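Local coordinates for protein monosaccharide-transporting ATPase (Actinobacillus succinogenes, PDB 5DTE) that probably serves as the periplasmic sugar-binding component of an ABC transporter, holding D-allose in the cleft between its two lobes, at residues A[79-84]-A[102-107]. Numbering follows the deposited sequence.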
# COMPACT_ATOMS: atom_id res chain seq x y z
N ASN A 79 -16.35 4.62 -17.64
CA ASN A 79 -16.01 5.45 -18.78
C ASN A 79 -15.15 4.66 -19.74
O ASN A 79 -15.43 4.59 -20.93
CB ASN A 79 -15.29 6.73 -18.35
CG ASN A 79 -16.15 7.62 -17.45
OD1 ASN A 79 -17.35 7.41 -17.31
ND2 ASN A 79 -15.52 8.64 -16.86
N MET A 80 -14.10 4.05 -19.21
CA MET A 80 -13.16 3.27 -20.01
C MET A 80 -13.83 2.07 -20.69
O MET A 80 -13.52 1.75 -21.84
CB MET A 80 -12.00 2.81 -19.12
CG MET A 80 -11.24 3.96 -18.43
SD MET A 80 -10.52 5.12 -19.65
CE MET A 80 -11.66 6.53 -19.54
N ILE A 81 -14.74 1.41 -19.99
CA ILE A 81 -15.60 0.38 -20.59
C ILE A 81 -16.37 0.97 -21.77
O ILE A 81 -16.42 0.39 -22.85
CB ILE A 81 -16.58 -0.23 -19.53
CG1 ILE A 81 -15.81 -1.01 -18.46
CG2 ILE A 81 -17.57 -1.19 -20.16
CD1 ILE A 81 -16.65 -1.42 -17.26
N ALA A 82 -16.95 2.15 -21.55
CA ALA A 82 -17.73 2.85 -22.57
C ALA A 82 -16.90 3.19 -23.79
O ALA A 82 -17.37 3.12 -24.90
CB ALA A 82 -18.34 4.12 -21.99
N LYS A 83 -15.64 3.55 -23.56
CA LYS A 83 -14.71 3.91 -24.63
C LYS A 83 -14.12 2.68 -25.32
O LYS A 83 -13.39 2.81 -26.31
CB LYS A 83 -13.58 4.79 -24.10
CG LYS A 83 -14.03 6.17 -23.60
CD LYS A 83 -12.85 6.98 -23.07
CE LYS A 83 -11.68 6.97 -24.05
NZ LYS A 83 -10.51 7.72 -23.51
N LYS A 84 -14.46 1.50 -24.81
CA LYS A 84 -13.94 0.22 -25.30
C LYS A 84 -12.42 0.29 -25.41
O LYS A 84 -11.82 0.11 -26.47
CB LYS A 84 -14.57 -0.16 -26.63
CG LYS A 84 -16.03 -0.56 -26.55
CD LYS A 84 -16.44 -1.24 -27.85
CE LYS A 84 -17.86 -1.79 -27.82
NZ LYS A 84 -17.96 -3.11 -28.54
N PHE A 102 -16.65 -4.42 -12.31
CA PHE A 102 -15.84 -5.50 -12.86
C PHE A 102 -16.67 -6.48 -13.70
O PHE A 102 -16.22 -6.92 -14.76
CB PHE A 102 -15.12 -6.24 -11.73
CG PHE A 102 -13.78 -5.67 -11.41
CD1 PHE A 102 -12.62 -6.32 -11.81
CD2 PHE A 102 -13.67 -4.46 -10.73
CE1 PHE A 102 -11.37 -5.77 -11.53
CE2 PHE A 102 -12.44 -3.91 -10.44
CZ PHE A 102 -11.28 -4.56 -10.84
N GLN A 103 -17.87 -6.82 -13.24
CA GLN A 103 -18.68 -7.76 -14.00
C GLN A 103 -19.46 -7.07 -15.14
O GLN A 103 -20.15 -7.73 -15.91
CB GLN A 103 -19.63 -8.54 -13.08
CG GLN A 103 -20.58 -7.70 -12.26
CD GLN A 103 -21.36 -8.54 -11.26
OE1 GLN A 103 -21.36 -9.77 -11.33
NE2 GLN A 103 -22.04 -7.87 -10.31
N LYS A 104 -19.34 -5.75 -15.25
CA LYS A 104 -19.73 -5.07 -16.48
C LYS A 104 -18.60 -5.15 -17.53
O LYS A 104 -18.84 -5.21 -18.73
CB LYS A 104 -20.08 -3.61 -16.18
CG LYS A 104 -20.58 -2.81 -17.36
CD LYS A 104 -20.89 -1.37 -16.95
CE LYS A 104 -21.66 -0.60 -18.02
NZ LYS A 104 -22.11 0.73 -17.51
N ALA A 105 -17.36 -5.18 -17.05
CA ALA A 105 -16.19 -5.22 -17.92
C ALA A 105 -16.01 -6.59 -18.50
O ALA A 105 -15.42 -6.73 -19.57
CB ALA A 105 -14.93 -4.80 -17.15
N GLU A 106 -16.50 -7.59 -17.79
CA GLU A 106 -16.49 -8.96 -18.30
C GLU A 106 -17.53 -9.09 -19.43
O GLU A 106 -17.34 -9.85 -20.38
CB GLU A 106 -16.75 -9.96 -17.17
CG GLU A 106 -16.40 -11.42 -17.48
CD GLU A 106 -17.51 -12.15 -18.23
OE1 GLU A 106 -18.69 -11.74 -18.13
OE2 GLU A 106 -17.20 -13.14 -18.91
N LYS A 107 -18.62 -8.34 -19.32
CA LYS A 107 -19.70 -8.41 -20.31
C LYS A 107 -19.35 -7.60 -21.54
O LYS A 107 -19.95 -7.78 -22.61
CB LYS A 107 -21.02 -7.94 -19.71
CG LYS A 107 -21.55 -8.83 -18.61
CD LYS A 107 -23.05 -8.67 -18.40
CE LYS A 107 -23.41 -8.68 -16.92
NZ LYS A 107 -22.65 -9.72 -16.15
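Ile81, near the end of helix 70-82, bridges to helix 99-105 with its longer branch, and CD1 meets the methyl CB of Ala105 at 3.8 Å. CG1 lies anti to the carbonyl carbon (chi1 -67°), and the chain runs on extended to CD1, which directs this branch at Ala105. The two residues are also the closest CA-CA pair, Ile81 CA to Ala105 CA being 6.2 Å. CG1 follows along the same methyl. This inner side is the close-packed one: Ile81 also rests on Ile88 of strand 87-90, and Ala105 on Ile112 of strand 112-115, so both helices share the sheet as a floor. Toward solvent the packing thins to the aliphatic part of Lys104, whose CG passes Ile81 CD1 at 4.2 Å. Beyond CG the lysine chain is extended and carries its ammonium away from the apolar patch. No hydrogen bond joins the segments, and the buried surface is small, 137 Å². Helix 70-82 ends in a Schellman motif, with Lys84 at positive phi. Far from the allose pocket, helices 70-82 and 99-105 pack side by side on one face of the parallel sheet, joined in sequence through strand 87-90, as in the Rossmann-like alpha/beta lobe of a periplasmic sugar-binding protein.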